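Local coordinates for alpha-1,2-mannosidase (Bacteroides thetaiotaomicron, PDB 2WW2), which hydrolyses alpha-mannosidic linkages with inversion of configuration, as a calcium-dependent glycoside hydrolase of family 92, at residues Ile409-Ala417 / Gly423-Asp431. Sequence-based numbering, arbitrary orientation.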
ATOM      1  N   ILE A 409      28.310 -13.756  31.621  1.00  6.25           N
ATOM      2  CA  ILE A 409      29.147 -14.470  30.686  1.00  6.39           C
ATOM      3  C   ILE A 409      28.519 -15.820  30.313  1.00  7.19           C
ATOM      4  O   ILE A 409      28.541 -16.217  29.136  1.00  8.08           O
ATOM      5  CB  ILE A 409      30.580 -14.689  31.253  1.00  6.60           C
ATOM      6  CG1 ILE A 409      31.302 -13.344  31.372  1.00  7.13           C
ATOM      7  CG2 ILE A 409      31.371 -15.625  30.348  1.00  6.01           C
ATOM      8  CD1 ILE A 409      32.616 -13.424  32.112  1.00  7.72           C
ATOM      9  N   HIS A 410      27.984 -16.536  31.302  1.00  7.03           N
ATOM     10  CA  HIS A 410      27.384 -17.851  31.035  1.00  7.27           C
ATOM     11  C   HIS A 410      26.184 -17.726  30.092  1.00  7.78           C
ATOM     12  O   HIS A 410      25.971 -18.551  29.199  1.00  8.05           O
ATOM     13  CB  HIS A 410      26.979 -18.547  32.339  1.00  7.45           C
ATOM     14  CG  HIS A 410      26.172 -19.789  32.137  1.00  7.15           C
ATOM     15  ND1 HIS A 410      26.737 -21.008  31.814  1.00 11.19           N
ATOM     16  CD2 HIS A 410      24.838 -19.999  32.208  1.00  7.50           C
ATOM     17  CE1 HIS A 410      25.780 -21.913  31.692  1.00  7.53           C
ATOM     18  NE2 HIS A 410      24.619 -21.322  31.926  1.00 10.28           N
ATOM     19  N   GLN A 411      25.412 -16.666  30.280  1.00  7.56           N
ATOM     20  CA  GLN A 411      24.250 -16.408  29.439  1.00  8.10           C
ATOM     21  C   GLN A 411      24.655 -16.265  27.957  1.00  8.48           C
ATOM     22  O   GLN A 411      23.855 -16.531  27.056  1.00  8.78           O
ATOM     23  CB  GLN A 411      23.528 -15.143  29.934  1.00  7.57           C
ATOM     24  CG  GLN A 411      22.094 -14.970  29.412  1.00  8.94           C
ATOM     25  CD  GLN A 411      21.089 -15.840  30.150  1.00 10.62           C
ATOM     26  OE1 GLN A 411      21.461 -16.692  30.968  1.00 11.25           O
ATOM     27  NE2 GLN A 411      19.801 -15.617  29.879  1.00  8.53           N
ATOM     28  N   THR A 412      25.893 -15.859  27.703  1.00  8.19           N
ATOM     29  CA  THR A 412      26.354 -15.657  26.334  1.00  8.38           C
ATOM     30  C   THR A 412      27.171 -16.843  25.829  1.00  9.08           C
ATOM     31  O   THR A 412      27.542 -16.877  24.660  1.00  9.92           O
ATOM     32  CB  THR A 412      27.274 -14.424  26.224  1.00  8.51           C
ATOM     33  OG1 THR A 412      28.525 -14.714  26.872  1.00  8.82           O
ATOM     34  CG2 THR A 412      26.634 -13.192  26.869  1.00  7.54           C
ATOM     35  N   GLN A 413      27.476 -17.796  26.707  1.00  9.29           N
ATOM     36  CA  GLN A 413      28.370 -18.901  26.349  1.00 10.04           C
ATOM     37  C   GLN A 413      27.711 -20.264  26.519  1.00 10.27           C
ATOM     38  O   GLN A 413      28.390 -21.301  26.532  1.00  9.45           O
ATOM     39  CB  GLN A 413      29.640 -18.838  27.194  1.00 10.46           C
ATOM     40  CG  GLN A 413      30.455 -17.586  26.918  1.00 13.08           C
ATOM     41  CD  GLN A 413      31.077 -17.592  25.532  1.00 17.22           C
ATOM     42  OE1 GLN A 413      30.775 -16.742  24.686  1.00 19.72           O
ATOM     43  NE2 GLN A 413      31.934 -18.556  25.289  1.00 15.82           N
ATOM     44  N   ALA A 414      26.387 -20.251  26.653  1.00  9.87           N
ATOM     45  CA  ALA A 414      25.606 -21.473  26.771  1.00 10.13           C
ATOM     46  C   ALA A 414      24.164 -21.187  26.359  1.00  9.79           C
ATOM     47  O   ALA A 414      23.752 -20.037  26.257  1.00  9.55           O
ATOM     48  CB  ALA A 414      25.634 -21.999  28.202  1.00 10.04           C
ATOM     49  N   ARG A 415      23.403 -22.251  26.137  1.00  9.65           N
ATOM     50  CA  ARG A 415      21.993 -22.139  25.822  1.00  9.45           C
ATOM     51  C   ARG A 415      21.268 -23.311  26.452  1.00  9.59           C
ATOM     52  O   ARG A 415      21.801 -24.426  26.519  1.00  9.66           O
ATOM     53  CB  ARG A 415      21.770 -22.160  24.305  1.00  9.61           C
ATOM     54  CG  ARG A 415      20.459 -21.505  23.881  1.00  9.62           C
ATOM     55  CD  ARG A 415      19.893 -22.153  22.624  1.00 10.11           C
ATOM     56  NE  ARG A 415      19.255 -23.436  22.909  1.00 10.47           N
ATOM     57  CZ  ARG A 415      18.611 -24.167  22.002  1.00 13.42           C
ATOM     58  NH1 ARG A 415      18.516 -23.740  20.742  1.00 12.44           N
ATOM     59  NH2 ARG A 415      18.053 -25.322  22.357  1.00 12.54           N
ATOM     60  N   HIS A 416      20.052 -23.068  26.913  1.00  9.74           N
ATOM     61  CA  HIS A 416      19.226 -24.137  27.457  1.00 10.51           C
ATOM     62  C   HIS A 416      19.054 -25.239  26.408  1.00 11.14           C
ATOM     63  O   HIS A 416      18.930 -24.955  25.200  1.00 11.17           O
ATOM     64  CB  HIS A 416      17.866 -23.554  27.862  1.00 10.24           C
ATOM     65  CG  HIS A 416      17.028 -24.474  28.689  1.00 10.60           C
ATOM     66  ND1 HIS A 416      16.324 -25.527  28.146  1.00 11.35           N
ATOM     67  CD2 HIS A 416      16.733 -24.462  30.014  1.00 12.53           C
ATOM     68  CE1 HIS A 416      15.656 -26.145  29.107  1.00 14.74           C
ATOM     69  NE2 HIS A 416      15.880 -25.511  30.250  1.00 14.29           N
ATOM     70  N   ALA A 417      19.052 -26.487  26.864  1.00 11.62           N
ATOM     71  CA  ALA A 417      18.948 -27.628  25.960  1.00 12.53           C
ATOM     72  C   ALA A 417      17.650 -27.642  25.155  1.00 12.71           C
ATOM     73  O   ALA A 417      17.647 -28.078  24.007  1.00 12.39           O
ATOM     74  CB  ALA A 417      19.121 -28.960  26.735  1.00 12.88           C
ATOM     75  N   GLY A 423      19.533 -18.358  27.641  1.00  8.27           N
ATOM     76  CA  GLY A 423      20.935 -18.352  27.232  1.00  7.91           C
ATOM     77  C   GLY A 423      21.028 -17.711  25.847  1.00  8.14           C
ATOM     78  O   GLY A 423      20.223 -16.843  25.513  1.00  8.74           O
ATOM     79  N   ARG A 424      21.981 -18.158  25.029  1.00  8.82           N
ATOM     80  CA  ARG A 424      22.249 -17.505  23.756  1.00  8.91           C
ATOM     81  C   ARG A 424      22.163 -18.465  22.572  1.00  9.44           C
ATOM     82  O   ARG A 424      23.116 -19.174  22.253  1.00  9.90           O
ATOM     83  CB  ARG A 424      23.631 -16.829  23.768  1.00  8.55           C
ATOM     84  CG  ARG A 424      23.960 -16.077  22.463  1.00  8.44           C
ATOM     85  CD  ARG A 424      25.257 -15.251  22.597  1.00  7.60           C
ATOM     86  NE  ARG A 424      25.001 -14.001  23.312  1.00  6.97           N
ATOM     87  CZ  ARG A 424      25.772 -12.911  23.234  1.00  8.15           C
ATOM     88  NH1 ARG A 424      26.881 -12.911  22.490  1.00  8.21           N
ATOM     89  NH2 ARG A 424      25.433 -11.821  23.907  1.00  7.47           N
ATOM     90  N   ASP A 425      21.016 -18.474  21.909  1.00  9.53           N
ATOM     91  CA  ASP A 425      20.855 -19.322  20.736  1.00  9.65           C
ATOM     92  C   ASP A 425      21.864 -18.898  19.658  1.00  9.74           C
ATOM     93  O   ASP A 425      21.957 -17.714  19.301  1.00  9.92           O
ATOM     94  CB  ASP A 425      19.424 -19.193  20.204  1.00  8.82           C
ATOM     95  CG  ASP A 425      19.067 -20.294  19.220  1.00 10.90           C
ATOM     96  OD1 ASP A 425      19.674 -21.388  19.301  1.00  9.96           O
ATOM     97  OD2 ASP A 425      18.174 -20.065  18.375  1.00 11.64           O
ATOM     98  N   GLY A 426      22.617 -19.865  19.152  1.00  9.32           N
ATOM     99  CA  GLY A 426      23.611 -19.589  18.117  1.00  9.66           C
ATOM    100  C   GLY A 426      24.951 -19.062  18.607  1.00  9.54           C
ATOM    101  O   GLY A 426      25.713 -18.510  17.822  1.00  9.22           O
ATOM    102  N   PHE A 427      25.264 -19.236  19.890  1.00  9.53           N
ATOM    103  CA  PHE A 427      26.459 -18.577  20.435  1.00 10.22           C
ATOM    104  C   PHE A 427      27.736 -19.105  19.797  1.00 10.40           C
ATOM    105  O   PHE A 427      28.705 -18.365  19.625  1.00  9.96           O
ATOM    106  CB  PHE A 427      26.526 -18.660  21.972  1.00  9.85           C
ATOM    107  CG  PHE A 427      26.827 -20.018  22.491  1.00 11.36           C
ATOM    108  CD1 PHE A 427      28.138 -20.415  22.693  1.00 12.07           C
ATOM    109  CD2 PHE A 427      25.804 -20.910  22.766  1.00 11.83           C
ATOM    110  CE1 PHE A 427      28.421 -21.672  23.169  1.00 14.46           C
ATOM    111  CE2 PHE A 427      26.080 -22.164  23.246  1.00 12.91           C
ATOM    112  CZ  PHE A 427      27.397 -22.549  23.448  1.00 13.73           C
ATOM    113  N   GLU A 428      27.735 -20.381  19.434  1.00 10.41           N
ATOM    114  CA  GLU A 428      28.932 -20.970  18.846  1.00 11.45           C
ATOM    115  C   GLU A 428      29.247 -20.301  17.513  1.00 11.20           C
ATOM    116  O   GLU A 428      30.377 -19.874  17.291  1.00 11.71           O
ATOM    117  CB  GLU A 428      28.773 -22.476  18.667  1.00 12.12           C
ATOM    118  CG  GLU A 428      28.415 -23.216  19.935  1.00 14.03           C
ATOM    119  CD  GLU A 428      26.916 -23.519  20.068  1.00 19.73           C
ATOM    120  OE1 GLU A 428      26.050 -22.649  19.742  1.00 15.50           O
ATOM    121  OE2 GLU A 428      26.616 -24.659  20.509  1.00 21.74           O
ATOM    122  N   TYR A 429      28.250 -20.201  16.630  1.00 10.55           N
ATOM    123  CA  TYR A 429      28.428 -19.492  15.362  1.00 10.24           C
ATOM    124  C   TYR A 429      28.845 -18.040  15.598  1.00  9.64           C
ATOM    125  O   TYR A 429      29.744 -17.523  14.959  1.00  9.11           O
ATOM    126  CB  TYR A 429      27.111 -19.451  14.583  1.00 10.67           C
ATOM    127  CG  TYR A 429      26.759 -20.706  13.802  1.00 11.03           C
ATOM    128  CD1 TYR A 429      27.637 -21.244  12.870  1.00 13.33           C
ATOM    129  CD2 TYR A 429      25.521 -21.319  13.974  1.00 12.00           C
ATOM    130  CE1 TYR A 429      27.302 -22.380  12.155  1.00 13.40           C
ATOM    131  CE2 TYR A 429      25.171 -22.438  13.258  1.00 13.61           C
ATOM    132  CZ  TYR A 429      26.068 -22.968  12.359  1.00 14.04           C
ATOM    133  OH  TYR A 429      25.711 -24.084  11.651  1.00 16.99           O
ATOM    134  N   TYR A 430      28.122 -17.359  16.477  1.00  9.76           N
ATOM    135  CA  TYR A 430      28.379 -15.935  16.720  1.00  9.40           C
ATOM    136  C   TYR A 430      29.830 -15.695  17.152  1.00 10.26           C
ATOM    137  O   TYR A 430      30.480 -14.755  16.684  1.00 10.21           O
ATOM    138  CB  TYR A 430      27.398 -15.442  17.780  1.00  9.61           C
ATOM    139  CG  TYR A 430      27.562 -14.014  18.241  1.00  8.94           C
ATOM    140  CD1 TYR A 430      26.875 -12.986  17.608  1.00  8.41           C
ATOM    141  CD2 TYR A 430      28.373 -13.694  19.338  1.00  9.37           C
ATOM    142  CE1 TYR A 430      26.991 -11.678  18.042  1.00  9.67           C
ATOM    143  CE2 TYR A 430      28.490 -12.372  19.787  1.00  8.37           C
ATOM    144  CZ  TYR A 430      27.796 -11.374  19.129  1.00  9.52           C
ATOM    145  OH  TYR A 430      27.873 -10.054  19.534  1.00  9.58           O
ATOM    146  N   ASP A 431      30.328 -16.537  18.054  1.00 10.50           N
ATOM    147  CA  ASP A 431      31.700 -16.390  18.550  1.00 11.65           C
ATOM    148  C   ASP A 431      32.712 -16.653  17.432  1.00 12.08           C
ATOM    149  O   ASP A 431      33.756 -16.005  17.355  1.00 11.95           O
ATOM    150  CB  ASP A 431      31.963 -17.336  19.732  1.00 11.92           C
ATOM    151  CG  ASP A 431      31.316 -16.846  21.040  1.00 14.06           C
ATOM    152  OD1 ASP A 431      30.933 -15.668  21.118  1.00 14.37           O
ATOM    153  OD2 ASP A 431      31.198 -17.645  21.984  1.00 16.74           O
TER
HETATM  154  O   HOH W   1      28.632 -15.303  22.567  1.00  9.86           O
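A tight loop between two helices of the catalytic domain, an (alpha/alpha)6 barrel as in family 92 relatives, brings the C-terminal end of helix 401-413 against the start of helix 427-433, the short segments running nearly at right angles (95°). A single beta bridge pairs Arg-415 with Gly-423 and closes the loop between them, with Arg-424 N hydrogen-bonded to Ala-414 O (2.9 Å). Phe-427, at the first turn of its helix, lays one ring face on the peptide joining Gln-413 and Ala-414, with CE1 3.4 Å from Gln-413 O. Its CG lies between backbone N and carbonyl carbon (chi1 71°), which turns the ring over that peptide; CB is 3.4 Å from Thr-412 O. Arg-424 runs alongside Thr-412, whose CB sits over the centre of the guanidinium face, 3.6 Å above it; NH2 forms a salt bridge with Asp-455 of helix 444-465. Water 1 lies within hydrogen-bonding distance of Thr-412 O and Asp-431 OD1, which also pairs with Lys-477, and accepts weakly from Arg-424 NH1. Arg-415 NE and NH2 both grip His-416 O, which lies in the guanidinium plane. NH1 makes the salt bridge with Asp-425, whose other oxygen meets Lys-447: NH1 reaches OD1 at 3.0 Å, from above the carboxylate plane.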